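Local atomic coordinates of endoribonuclease ToxN (Bacillus thuringiensis, PDB entry 4ATO), a protein that cleaves RNA within A-rich sequences as the toxic endoribonuclease of a type III toxin-antitoxin system, and is held inhibited by the pseudoknots of its antitoxin RNA ToxI. Residues D5-H10 / K116-L121; V53-R58 / G80-N85; P89-E94 / E164-Y169. One frame throughout, in Å; residues are numbered along the deposited sequence.

In the fold
Contacts 1 and 2 are buried and touch each other: Phe-9 packs on Leu-55 and Leu-121 on Leu-82, so helix 108-139 and the antiparallel sheet share one apolar core, and both contacts bind antitoxin RNA. Contact 3 is only partly buried, with its nearest atom about 13 Å from the RNA and its centre about 23 and 21 Å from those of contacts 1 and 2. Their chemistry differs accordingly. Contact 2 joins two strands by backbone hydrogen bonds, and contact 1 joins helix to N-terminal segment by apolar and aromatic packing without a direct hydrogen bond. Contact 3 sets a turn against helix 159-169, the last one modelled, through a proline-tyrosine CH-pi contact and one side-chain hydrogen bond.

Contact 1: residues D5-H10 / K116-L121; sequences DNPKFH and KQYLFL. With nucleotides of chain B.
Pro-7, Phe-9, Tyr-118 and Leu-121 interlock where the N-terminal segment and the strand it leads into pack against helix 108-139, which lies on the antiparallel sheet of this SH3-like fold. The Pro-7 carbonyl O lies in the plane of the Tyr-118 ring, 3.2 Å from CE1, while Pro-7 CG reaches Leu-121 CB at 3.9 Å. Phe-9 turns CE2 to Tyr-118 CB (3.7 Å) and CE1 to Leu-121 CD1 (3.9 Å), and its CZ meets Gln-117 CB. Tyr-118 sets CG anti to the backbone N (chi1 175°); the far end of the ring, CE1 and OH, reaches the N-terminal segment. One face of that ring carries the base of U10 of chain B, whose C6 sits 3.6 Å above the plane, offset toward the rim. The same base is read by the Phe-9 backbone: N donates to that nucleotide's O4 over 2.7 Å at an N-H...O angle of 167°. The Tyr-118 hydroxyl donates to OP1 of U10 of chain B, although the 2.4 Å separation of OH and OP1 is doubtfully short, and it accepts from a water that in turn accepts from Lys-8 NZ. Further out, Gln-117 NE2 bonds to Ile-79 O, tying the helix to strand 78-89. Lys-116, its chain extended, forms a salt bridge with Asp-73 OD2, and its NZ donates to N3 of C30 of chain B at 2.8 Å.

Contact 2: residues V53-R58 / G80-N85; sequences VPLTSR and GVLLVN. With nucleotides of chain B; nucleotides of chain C.
The flat groups that meet between Thr-56 and Val-81 are peptides, linked by a pair of hydrogen bonds: Val-81 N to Thr-56 O and Thr-56 N to Val-81 O, both 3.0 Å. This is a hydrogen-bonded antiparallel pair. At the edge of the Arg-58 guanidinium, in its plane, lies Ser-57 OG, which accepts a hydrogen bond from NH2 and also bonds O2' of A33 of chain B over 3.1 Å. Two residues on from Val-81, Leu-83 N meets Pro-54 O at 2.9 Å with the N-H...O angle at 170°, and the pyrrolidine of Pro-54 crosses the Leu-83 side chain at about a right angle. Leu-55 and Leu-82 form the intervening non-hydrogen-bonded pair, their CD2 methyls 3.6 Å apart on the sheet face covered by helix 108-139. On the other face Thr-56 CG2 touches Leu-83 CD2 at 3.7 Å. Thr-56 OG1, anti to its own N (chi1 -180°), accepts from Arg-58 N at 3.1 Å, closing an ST turn, and also hydrogen-bonds atom O2C of a modified nucleotide of the RNA, consistent with the 2',3'-cyclic phosphate that cleavage of ToxI leaves. Asn-85 ND2 makes a weak bond to O4 of U4 of chain C and a further one to Val-155 O. The arrangement is that of two neighbouring inner strands in an SH3-like antiparallel sheet, one of them ending in an ST turn at the RNA-binding surface.

Contact 3: residues P89-E94 / E164-Y169; sequences PVPEKE and EKCQEY
Tyr-169 stretches from the last turn of helix 159-169 across Pro-91 to Glu-94. Its CG is anti to the backbone N (chi1 173°), which puts CG, and the ring it bears, on the side of the 89-94 loop, where CB already points. Pro-91 CG then lies over one face, 3.9 Å from the ring centroid and 23° off the normal, a CH-pi contact displaced toward the CD1 and CE1 side of the ring. Glu-94 is bent at chi2, and its carboxylate meets the phenol from an oblique direction, the two planes steeply inclined. The hydroxyl donates to OE2, but the 2.5 Å between Tyr-169 OH and Glu-94 OE2 is very short and its exact length is uncertain. OE1 of the same carboxylate bonds to Ser-13 OG, so both oxygens have partners. Near the ring plane, Lys-93 CG, placed by a nearly eclipsed chi1 of 22°, approaches Tyr-169 OH at 3.3 Å. Cys-166, one helical turn earlier, directs SG at Pro-91 CD (4.2 Å), and Tyr-16 of helix 14-23 packs on both Cys-166 and Pro-91. Glu-94 N bonds to Pro-91 O at 3.0 Å. The contact is thus structural packing, in which a type I beta turn between strands 78-89 and 95-97 rests on helix 159-169, the last one modelled.

Contact 1: residues D5-H10 / K116-L121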
loop_
_atom_site.group_PDB
_atom_site.type_symbol
_atom_site.label_atom_id
_atom_site.label_comp_id
_atom_site.label_asym_id
_atom_site.label_seq_id
_atom_site.Cartn_x
_atom_site.Cartn_y
_atom_site.Cartn_z
ATOM N N ASP A 5 16.401 4.249 16.057
ATOM C CA ASP A 5 15.370 4.432 15.034
ATOM C C ASP A 5 14.005 4.811 15.633
ATOM O O ASP A 5 13.181 5.442 14.966
ATOM C CB ASP A 5 15.254 3.183 14.147
ATOM C CG ASP A 5 14.946 1.923 14.943
ATOM O OD1 ASP A 5 15.898 1.241 15.382
ATOM O OD2 ASP A 5 13.750 1.608 15.125
ATOM N N ASN A 6 13.778 4.419 16.886
ATOM C CA ASN A 6 12.565 4.794 17.611
ATOM C C ASN A 6 12.822 5.898 18.628
ATOM O O ASN A 6 13.768 5.829 19.410
ATOM C CB ASN A 6 11.944 3.584 18.312
ATOM C CG ASN A 6 11.305 2.613 17.343
ATOM O OD1 ASN A 6 10.875 3.000 16.252
ATOM N ND2 ASN A 6 11.238 1.338 17.736
ATOM N N PRO A 7 11.950 6.907 18.640
ATOM C CA PRO A 7 12.165 8.130 19.418
ATOM C C PRO A 7 12.226 7.910 20.935
ATOM O O PRO A 7 11.515 7.062 21.480
ATOM C CB PRO A 7 10.942 8.979 19.057
ATOM C CG PRO A 7 9.891 7.987 18.701
ATOM C CD PRO A 7 10.622 6.887 18.001
ATOM N N LYS A 8 13.083 8.680 21.600
ATOM C CA LYS A 8 13.138 8.715 23.057
ATOM C C LYS A 8 12.770 10.108 23.515
ATOM O O LYS A 8 13.252 11.094 22.958
ATOM C CB LYS A 8 14.544 8.387 23.562
ATOM C CG LYS A 8 14.970 6.941 23.366
ATOM C CD LYS A 8 13.961 5.996 23.983
ATOM C CE LYS A 8 14.422 4.555 23.886
ATOM N NZ LYS A 8 13.358 3.617 24.359
ATOM N N PHE A 9 11.908 10.186 24.527
ATOM C CA PHE A 9 11.568 11.453 25.152
ATOM C C PHE A 9 12.605 11.801 26.215
ATOM O O PHE A 9 13.259 10.918 26.759
ATOM C CB PHE A 9 10.188 11.382 25.808
ATOM C CG PHE A 9 9.047 11.260 24.835
ATOM C CD1 PHE A 9 8.743 12.290 23.968
ATOM C CD2 PHE A 9 8.257 10.129 24.816
ATOM C CE1 PHE A 9 7.687 12.181 23.080
ATOM C CE2 PHE A 9 7.199 10.018 23.930
ATOM C CZ PHE A 9 6.917 11.044 23.060
ATOM N N HIS A 10 12.738 13.088 26.518
ATOM C CA HIS A 10 13.633 13.541 27.577
ATOM C C HIS A 10 13.083 14.784 28.247
ATOM O O HIS A 10 12.335 15.552 27.635
ATOM C CB HIS A 10 15.012 13.885 27.021
ATOM C CG HIS A 10 15.714 12.736 26.369
ATOM N ND1 HIS A 10 15.417 12.306 25.092
ATOM C CD2 HIS A 10 16.703 11.926 26.817
ATOM C CE1 HIS A 10 16.191 11.282 24.782
ATOM N NE2 HIS A 10 16.977 11.027 25.814
ATOM N N LYS A 116 0.536 7.694 23.915
ATOM C CA LYS A 116 -0.096 8.017 22.633
ATOM C C LYS A 116 0.866 8.808 21.759
ATOM O O LYS A 116 0.975 8.572 20.554
ATOM C CB LYS A 116 -1.379 8.821 22.837
ATOM C CG LYS A 116 -2.557 8.002 23.372
ATOM C CD LYS A 116 -3.805 8.832 23.337
ATOM C CE LYS A 116 -5.030 8.058 23.768
ATOM N NZ LYS A 116 -6.230 8.913 23.551
ATOM N N GLN A 117 1.574 9.742 22.380
ATOM C CA GLN A 117 2.513 10.573 21.652
ATOM C C GLN A 117 3.647 9.707 21.126
ATOM O O GLN A 117 4.099 9.891 19.994
ATOM C CB GLN A 117 3.040 11.695 22.541
ATOM C CG GLN A 117 1.992 12.786 22.826
ATOM C CD GLN A 117 2.514 13.863 23.756
ATOM O OE1 GLN A 117 3.139 13.567 24.781
ATOM N NE2 GLN A 117 2.268 15.122 23.402
ATOM N N TYR A 118 4.088 8.747 21.940
ATOM C CA TYR A 118 5.125 7.830 21.502
ATOM C C TYR A 118 4.644 6.982 20.325
ATOM O O TYR A 118 5.357 6.827 19.351
ATOM C CB TYR A 118 5.634 6.918 22.628
ATOM C CG TYR A 118 6.624 5.907 22.094
ATOM C CD1 TYR A 118 7.916 6.297 21.744
ATOM C CD2 TYR A 118 6.260 4.580 21.886
ATOM C CE1 TYR A 118 8.831 5.394 21.230
ATOM C CE2 TYR A 118 7.170 3.662 21.365
ATOM C CZ TYR A 118 8.460 4.081 21.042
ATOM O OH TYR A 118 9.383 3.199 20.521
ATOM N N LEU A 119 3.438 6.433 20.417
ATOM C CA LEU A 119 2.954 5.578 19.343
ATOM C C LEU A 119 2.820 6.360 18.038
ATOM O O LEU A 119 3.149 5.839 16.981
ATOM C CB LEU A 119 1.647 4.886 19.717
ATOM C CG LEU A 119 1.691 3.894 20.889
ATOM C CD1 LEU A 119 0.329 3.240 21.075
ATOM C CD2 LEU A 119 2.747 2.834 20.685
ATOM N N PHE A 120 2.371 7.612 18.108
ATOM C CA PHE A 120 2.305 8.428 16.898
ATOM C C PHE A 120 3.707 8.674 16.328
ATOM O O PHE A 120 3.917 8.570 15.118
ATOM C CB PHE A 120 1.623 9.783 17.140
ATOM C CG PHE A 120 1.647 10.690 15.926
ATOM C CD1 PHE A 120 2.715 11.554 15.701
ATOM C CD2 PHE A 120 0.622 10.638 14.986
ATOM C CE1 PHE A 120 2.753 12.369 14.566
ATOM C CE2 PHE A 120 0.640 11.448 13.854
ATOM C CZ PHE A 120 1.712 12.322 13.639
ATOM N N LEU A 121 4.656 9.015 17.197
ATOM C CA LEU A 121 5.970 9.450 16.730
ATOM C C LEU A 121 6.759 8.322 16.105
ATOM O O LEU A 121 7.480 8.544 15.147
ATOM C CB LEU A 121 6.780 10.111 17.846
ATOM C CG LEU A 121 6.425 11.588 18.045
ATOM C CD1 LEU A 121 7.160 12.153 19.238
ATOM C CD2 LEU A 121 6.726 12.414 16.793
ATOM P P U B 10 9.075 -0.345 21.097
ATOM O OP1 U B 10 8.873 0.828 20.213
ATOM O OP2 U B 10 10.400 -1.016 21.102
ATOM O "O5'" U B 10 8.655 0.012 22.581
ATOM C "C5'" U B 10 9.352 1.011 23.315
ATOM C "C4'" U B 10 8.989 0.981 24.778
ATOM O "O4'" U B 10 9.721 2.031 25.463
ATOM C "C3'" U B 10 7.513 1.229 25.087
ATOM O "O3'" U B 10 7.160 0.548 26.300
ATOM C "C2'" U B 10 7.487 2.730 25.332
ATOM O "O2'" U B 10 6.393 3.179 26.093
ATOM C "C1'" U B 10 8.813 2.933 26.064
ATOM N N1 U B 10 9.374 4.287 25.939
ATOM C C2 U B 10 9.585 4.996 27.108
ATOM O O2 U B 10 9.314 4.559 28.206
ATOM N N3 U B 10 10.141 6.240 26.956
ATOM C C4 U B 10 10.480 6.841 25.759
ATOM O O4 U B 10 10.957 7.978 25.781
ATOM C C5 U B 10 10.236 6.042 24.589
ATOM C C6 U B 10 9.711 4.816 24.711
ATOM P P C B 30 -12.562 5.541 30.225
ATOM O OP1 C B 30 -13.088 5.768 31.594
ATOM O OP2 C B 30 -13.395 5.955 29.066
ATOM O "O5'" C B 30 -11.105 6.168 30.095
ATOM C "C5'" C B 30 -10.185 6.121 31.177
ATOM C "C4'" C B 30 -8.832 6.646 30.768
ATOM O "O4'" C B 30 -8.375 5.940 29.588
ATOM C "C3'" C B 30 -8.781 8.114 30.357
ATOM O "O3'" C B 30 -8.703 8.998 31.458
ATOM C "C2'" C B 30 -7.557 8.165 29.462
ATOM O "O2'" C B 30 -6.369 8.198 30.238
ATOM C "C1'" C B 30 -7.639 6.812 28.759
ATOM N N1 C B 30 -8.311 6.905 27.440
ATOM C C2 C B 30 -7.590 7.475 26.383
ATOM O O2 C B 30 -6.438 7.887 26.591
ATOM N N3 C B 30 -8.163 7.578 25.163
ATOM C C4 C B 30 -9.404 7.138 24.966
ATOM N N4 C B 30 -9.909 7.267 23.735
ATOM C C5 C B 30 -10.162 6.544 26.020
ATOM C C6 C B 30 -9.584 6.458 27.231
ATOM P P A B 11 6.423 -0.881 26.249
ATOM O OP1 A B 11 6.384 -1.401 27.639
ATOM O OP2 A B 11 7.093 -1.693 25.204
ATOM O "O5'" A B 11 4.961 -0.499 25.775
ATOM C "C5'" A B 11 4.134 0.348 26.560
ATOM C "C4'" A B 11 2.725 -0.170 26.611
ATOM O "O4'" A B 11 2.058 0.140 25.361
ATOM C "C3'" A B 11 2.603 -1.676 26.792
ATOM O "O3'" A B 11 1.450 -1.954 27.560
ATOM C "C2'" A B 11 2.397 -2.182 25.375
ATOM O "O2'" A B 11 1.724 -3.416 25.294
ATOM C "C1'" A B 11 1.589 -1.048 24.752
ATOM N N9 A B 11 1.788 -0.902 23.314
ATOM C C8 A B 11 2.999 -0.812 22.679
ATOM N N7 A B 11 2.891 -0.665 21.378
ATOM C C5 A B 11 1.527 -0.623 21.144
ATOM C C6 A B 11 0.778 -0.480 19.965
ATOM N N6 A B 11 1.335 -0.345 18.758
ATOM N N1 A B 11 -0.572 -0.495 20.067
ATOM C C2 A B 11 -1.107 -0.638 21.285
ATOM N N3 A B 11 -0.500 -0.782 22.462
ATOM C C4 A B 11 0.830 -0.773 22.327
HETATM O O HOH W 1 11.887 3.811 22.076
#

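Contact 2: residues V53-R58 / G80-N85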
loop_
_atom_site.group_PDB
_atom_site.type_symbol
_atom_site.label_atom_id
_atom_site.label_comp_id
_atom_site.label_asym_id
_atom_site.label_seq_id
_atom_site.Cartn_x
_atom_site.Cartn_y
_atom_site.Cartn_z
ATOM N N VAL A 53 14.142 18.136 20.367
ATOM C CA VAL A 53 13.047 18.922 19.815
ATOM C C VAL A 53 11.912 19.021 20.826
ATOM O O VAL A 53 11.320 18.013 21.209
ATOM C CB VAL A 53 12.493 18.306 18.502
ATOM C CG1 VAL A 53 11.457 19.230 17.893
ATOM C CG2 VAL A 53 13.620 18.007 17.504
ATOM N N PRO A 54 11.598 20.243 21.253
ATOM C CA PRO A 54 10.602 20.470 22.305
ATOM C C PRO A 54 9.165 20.199 21.855
ATOM O O PRO A 54 8.809 20.467 20.715
ATOM C CB PRO A 54 10.775 21.962 22.632
ATOM C CG PRO A 54 11.326 22.561 21.342
ATOM C CD PRO A 54 12.224 21.496 20.783
ATOM N N LEU A 55 8.359 19.671 22.768
ATOM C CA LEU A 55 6.924 19.531 22.566
ATOM C C LEU A 55 6.183 20.723 23.141
ATOM O O LEU A 55 6.614 21.307 24.134
ATOM C CB LEU A 55 6.419 18.270 23.266
ATOM C CG LEU A 55 6.650 16.991 22.476
ATOM C CD1 LEU A 55 6.400 15.757 23.328
ATOM C CD2 LEU A 55 5.735 17.031 21.255
ATOM N N THR A 56 5.063 21.076 22.524
ATOM C CA THR A 56 4.150 22.043 23.120
ATOM C C THR A 56 2.734 21.496 23.060
ATOM O O THR A 56 2.433 20.669 22.205
ATOM C CB THR A 56 4.226 23.417 22.430
ATOM O OG1 THR A 56 3.313 24.332 23.058
ATOM C CG2 THR A 56 3.905 23.301 20.953
ATOM N N SER A 57 1.879 21.937 23.980
ATOM C CA SER A 57 0.456 21.595 23.946
ATOM C C SER A 57 -0.397 22.695 23.310
ATOM O O SER A 57 -1.622 22.575 23.253
ATOM C CB SER A 57 -0.072 21.323 25.359
ATOM O OG SER A 57 -0.142 22.529 26.096
ATOM N N ARG A 58 0.232 23.771 22.840
ATOM C CA ARG A 58 -0.525 24.833 22.167
ATOM C C ARG A 58 -0.933 24.384 20.758
ATOM O O ARG A 58 -0.463 24.919 19.756
ATOM C CB ARG A 58 0.273 26.147 22.122
ATOM C CG ARG A 58 0.748 26.693 23.491
ATOM C CD ARG A 58 -0.415 27.080 24.425
ATOM N NE ARG A 58 -0.963 25.913 25.113
ATOM C CZ ARG A 58 -2.223 25.799 25.530
ATOM N NH1 ARG A 58 -3.081 26.797 25.343
ATOM N NH2 ARG A 58 -2.626 24.681 26.132
ATOM N N GLY A 80 -0.268 17.492 20.803
ATOM C CA GLY A 80 1.061 18.083 20.850
ATOM C C GLY A 80 1.592 18.490 19.490
ATOM O O GLY A 80 1.119 18.032 18.439
ATOM N N VAL A 81 2.572 19.381 19.503
ATOM C CA VAL A 81 3.228 19.817 18.278
ATOM C C VAL A 81 4.714 19.861 18.579
ATOM O O VAL A 81 5.129 20.433 19.596
ATOM C CB VAL A 81 2.740 21.235 17.845
ATOM C CG1 VAL A 81 3.423 21.665 16.559
ATOM C CG2 VAL A 81 1.229 21.255 17.654
ATOM N N LEU A 82 5.523 19.238 17.732
ATOM C CA LEU A 82 6.967 19.328 17.927
ATOM C C LEU A 82 7.433 20.599 17.260
ATOM O O LEU A 82 7.158 20.805 16.074
ATOM C CB LEU A 82 7.700 18.157 17.294
ATOM C CG LEU A 82 7.798 16.851 18.078
ATOM C CD1 LEU A 82 8.256 15.740 17.136
ATOM C CD2 LEU A 82 8.769 17.019 19.228
ATOM N N LEU A 83 8.143 21.439 18.014
ATOM C CA LEU A 83 8.673 22.696 17.485
ATOM C C LEU A 83 10.102 22.539 16.951
ATOM O O LEU A 83 11.080 22.771 17.679
ATOM C CB LEU A 83 8.656 23.763 18.576
ATOM C CG LEU A 83 7.296 23.928 19.260
ATOM C CD1 LEU A 83 7.374 24.972 20.403
ATOM C CD2 LEU A 83 6.219 24.303 18.245
ATOM N N VAL A 84 10.248 22.150 15.692
ATOM C CA VAL A 84 11.609 21.973 15.193
ATOM C C VAL A 84 12.365 23.306 15.145
ATOM O O VAL A 84 13.589 23.319 15.296
ATOM C CB VAL A 84 11.707 21.119 13.887
ATOM C CG1 VAL A 84 10.335 20.755 13.361
ATOM C CG2 VAL A 84 12.568 21.794 12.825
ATOM N N ASN A 85 11.639 24.420 15.032
ATOM C CA ASN A 85 12.262 25.751 15.113
ATOM C C ASN A 85 12.936 26.038 16.458
ATOM O O ASN A 85 13.844 26.864 16.531
ATOM C CB ASN A 85 11.256 26.866 14.812
ATOM C CG ASN A 85 10.009 26.799 15.701
ATOM O OD1 ASN A 85 9.451 25.724 15.924
ATOM N ND2 ASN A 85 9.575 27.949 16.207
ATOM P P A B 33 -3.890 18.199 31.806
ATOM O OP1 A B 33 -3.962 18.647 33.219
ATOM O OP2 A B 33 -4.927 18.669 30.850
ATOM O "O5'" A B 33 -2.456 18.496 31.222
ATOM C "C5'" A B 33 -1.337 17.700 31.579
ATOM C "C4'" A B 33 -0.112 18.156 30.842
ATOM O "O4'" A B 33 -0.198 17.701 29.458
ATOM C "C3'" A B 33 0.055 19.661 30.783
ATOM O "O3'" A B 33 1.432 19.968 30.720
ATOM C "C2'" A B 33 -0.609 20.032 29.454
ATOM O "O2'" A B 33 -0.121 21.218 28.862
ATOM C "C1'" A B 33 -0.314 18.812 28.583
ATOM N N9 A B 33 -1.385 18.527 27.633
ATOM C C8 A B 33 -2.733 18.559 27.917
ATOM N N7 A B 33 -3.493 18.276 26.891
ATOM C C5 A B 33 -2.586 18.047 25.866
ATOM C C6 A B 33 -2.759 17.707 24.515
ATOM N N6 A B 33 -3.949 17.519 23.946
ATOM N N1 A B 33 -1.645 17.559 23.763
ATOM C C2 A B 33 -0.450 17.740 24.333
ATOM N N3 A B 33 -0.157 18.062 25.589
ATOM C C4 A B 33 -1.281 18.215 26.306
ATOM P P A C 2 2.268 30.350 23.234
ATOM O OP1 A C 2 0.810 30.482 23.028
ATOM O OP2 A C 2 3.002 29.271 22.519
ATOM O "O5'" A C 2 2.983 31.739 22.963
ATOM C "C5'" A C 2 2.384 32.969 23.328
ATOM C "C4'" A C 2 3.282 34.113 22.958
ATOM O "O4'" A C 2 4.573 33.922 23.584
ATOM C "C3'" A C 2 3.583 34.241 21.472
ATOM O "O3'" A C 2 2.616 35.019 20.800
ATOM C "C2'" A C 2 4.983 34.845 21.433
ATOM O "O2'" A C 2 4.922 36.260 21.558
ATOM C "C1'" A C 2 5.609 34.285 22.703
ATOM N N9 A C 2 6.463 33.098 22.477
ATOM C C8 A C 2 6.116 31.791 22.720
ATOM N N7 A C 2 7.083 30.931 22.515
ATOM C C5 A C 2 8.158 31.727 22.153
ATOM C C6 A C 2 9.484 31.416 21.810
ATOM N N6 A C 2 9.949 30.177 21.801
ATOM N N1 A C 2 10.324 32.426 21.490
ATOM C C2 A C 2 9.832 33.673 21.515
ATOM N N3 A C 2 8.606 34.091 21.821
ATOM C C4 A C 2 7.801 33.061 22.136
ATOM P P U C 4 3.244 34.956 14.135
ATOM O OP1 U C 4 2.696 35.938 13.173
ATOM O OP2 U C 4 2.317 34.302 15.094
ATOM O "O5'" U C 4 4.082 33.853 13.352
ATOM C "C5'" U C 4 4.906 34.213 12.256
ATOM C "C4'" U C 4 5.191 33.031 11.368
ATOM O "O4'" U C 4 5.917 32.030 12.127
ATOM C "C3'" U C 4 3.962 32.323 10.800
ATOM O "O3'" U C 4 4.287 31.819 9.503
ATOM C "C2'" U C 4 3.775 31.151 11.775
ATOM O "O2'" U C 4 3.072 30.045 11.244
ATOM C "C1'" U C 4 5.219 30.798 12.087
ATOM N N1 U C 4 5.424 30.113 13.378
ATOM C C2 U C 4 5.802 28.792 13.313
ATOM O O2 U C 4 5.899 28.203 12.255
ATOM N N3 U C 4 6.030 28.183 14.523
ATOM C C4 U C 4 5.938 28.768 15.769
ATOM O O4 U C 4 6.182 28.089 16.768
ATOM C C5 U C 4 5.558 30.151 15.757
ATOM C C6 U C 4 5.330 30.763 14.586
#

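Contact 3: residues P89-E94 / E164-Y169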
loop_
_atom_site.group_PDB
_atom_site.type_symbol
_atom_site.label_atom_id
_atom_site.label_comp_id
_atom_site.label_asym_id
_atom_site.label_seq_id
_atom_site.Cartn_x
_atom_site.Cartn_y
_atom_site.Cartn_z
ATOM N N PRO A 89 20.720 21.949 21.227
ATOM C CA PRO A 89 21.772 20.977 21.520
ATOM C C PRO A 89 21.913 20.872 23.028
ATOM O O PRO A 89 21.880 21.905 23.693
ATOM C CB PRO A 89 23.016 21.631 20.921
ATOM C CG PRO A 89 22.757 23.105 21.068
ATOM C CD PRO A 89 21.271 23.288 20.917
ATOM N N VAL A 90 22.030 19.658 23.560
ATOM C CA VAL A 90 22.088 19.452 25.004
ATOM C C VAL A 90 23.118 18.370 25.343
ATOM O O VAL A 90 23.153 17.332 24.690
ATOM C CB VAL A 90 20.697 19.029 25.571
ATOM C CG1 VAL A 90 20.745 18.862 27.081
ATOM C CG2 VAL A 90 19.632 20.037 25.202
ATOM N N PRO A 91 23.964 18.614 26.363
ATOM C CA PRO A 91 24.913 17.591 26.822
ATOM C C PRO A 91 24.202 16.506 27.626
ATOM O O PRO A 91 23.173 16.784 28.246
ATOM C CB PRO A 91 25.891 18.381 27.705
ATOM C CG PRO A 91 25.123 19.564 28.157
ATOM C CD PRO A 91 24.157 19.901 27.054
ATOM N N GLU A 92 24.742 15.291 27.617
ATOM C CA GLU A 92 24.023 14.133 28.154
ATOM C C GLU A 92 23.840 14.146 29.669
ATOM O O GLU A 92 23.049 13.373 30.213
ATOM C CB GLU A 92 24.662 12.818 27.688
ATOM C CG GLU A 92 26.157 12.709 27.930
ATOM C CD GLU A 92 26.794 11.557 27.162
ATOM O OE1 GLU A 92 26.163 11.049 26.209
ATOM O OE2 GLU A 92 27.931 11.164 27.508
ATOM N N LYS A 93 24.556 15.029 30.352
ATOM C CA LYS A 93 24.394 15.151 31.795
ATOM C C LYS A 93 23.252 16.099 32.139
ATOM O O LYS A 93 22.733 16.080 33.254
ATOM C CB LYS A 93 25.698 15.591 32.479
ATOM C CG LYS A 93 26.688 16.305 31.566
ATOM C CD LYS A 93 27.608 15.316 30.853
ATOM C CE LYS A 93 28.070 15.850 29.507
ATOM N NZ LYS A 93 28.707 14.778 28.701
ATOM N N GLU A 94 22.847 16.926 31.182
ATOM C CA GLU A 94 21.767 17.871 31.458
ATOM C C GLU A 94 20.407 17.391 30.947
ATOM O O GLU A 94 19.454 18.170 30.878
ATOM C CB GLU A 94 22.098 19.276 30.932
ATOM C CG GLU A 94 23.363 19.895 31.541
ATOM C CD GLU A 94 23.352 19.899 33.056
ATOM O OE1 GLU A 94 22.296 20.213 33.653
ATOM O OE2 GLU A 94 24.405 19.585 33.654
ATOM N N GLU A 164 27.858 26.604 20.427
ATOM C CA GLU A 164 28.982 27.189 21.150
ATOM C C GLU A 164 28.753 27.088 22.648
ATOM O O GLU A 164 29.652 26.723 23.393
ATOM C CB GLU A 164 29.160 28.660 20.785
ATOM C CG GLU A 164 29.885 28.918 19.486
ATOM C CD GLU A 164 30.315 30.366 19.362
ATOM O OE1 GLU A 164 30.256 31.092 20.382
ATOM O OE2 GLU A 164 30.707 30.779 18.249
ATOM N N LYS A 165 27.545 27.429 23.086
ATOM C CA LYS A 165 27.205 27.348 24.495
ATOM C C LYS A 165 27.329 25.918 25.003
ATOM O O LYS A 165 27.794 25.687 26.122
ATOM C CB LYS A 165 25.802 27.887 24.741
ATOM C CG LYS A 165 25.728 29.398 24.700
ATOM C CD LYS A 165 25.195 29.944 26.013
ATOM C CE LYS A 165 26.198 30.856 26.694
ATOM N NZ LYS A 165 25.570 31.600 27.834
ATOM N N CYS A 166 26.921 24.956 24.181
ATOM C CA CYS A 166 27.072 23.551 24.532
ATOM C C CYS A 166 28.550 23.219 24.709
ATOM O O CYS A 166 28.933 22.555 25.667
ATOM C CB CYS A 166 26.446 22.652 23.464
ATOM S SG CYS A 166 26.608 20.876 23.779
ATOM N N GLN A 167 29.375 23.693 23.780
ATOM C CA GLN A 167 30.821 23.480 23.843
ATOM C C GLN A 167 31.384 24.070 25.131
ATOM O O GLN A 167 32.151 23.417 25.837
ATOM C CB GLN A 167 31.519 24.118 22.636
ATOM C CG GLN A 167 31.286 23.412 21.309
ATOM C CD GLN A 167 32.167 22.185 21.137
ATOM O OE1 GLN A 167 33.133 21.992 21.876
ATOM N NE2 GLN A 167 31.836 21.351 20.155
ATOM N N GLU A 168 30.992 25.305 25.432
ATOM C CA GLU A 168 31.455 25.987 26.633
ATOM C C GLU A 168 31.095 25.205 27.887
ATOM O O GLU A 168 31.842 25.214 28.864
ATOM C CB GLU A 168 30.880 27.402 26.711
ATOM C CG GLU A 168 31.383 28.335 25.620
ATOM C CD GLU A 168 30.707 29.693 25.647
ATOM O OE1 GLU A 168 30.378 30.177 26.753
ATOM O OE2 GLU A 168 30.497 30.274 24.558
ATOM N N TYR A 169 29.955 24.523 27.855
ATOM C CA TYR A 169 29.543 23.704 28.988
ATOM C C TYR A 169 30.555 22.596 29.223
ATOM O O TYR A 169 30.809 22.204 30.364
ATOM C CB TYR A 169 28.156 23.096 28.765
ATOM C CG TYR A 169 27.762 22.105 29.842
ATOM C CD1 TYR A 169 28.119 20.757 29.742
ATOM C CD2 TYR A 169 27.037 22.512 30.963
ATOM C CE1 TYR A 169 27.775 19.847 30.723
ATOM C CE2 TYR A 169 26.681 21.603 31.952
ATOM C CZ TYR A 169 27.056 20.270 31.825
ATOM O OH TYR A 169 26.716 19.349 32.790
#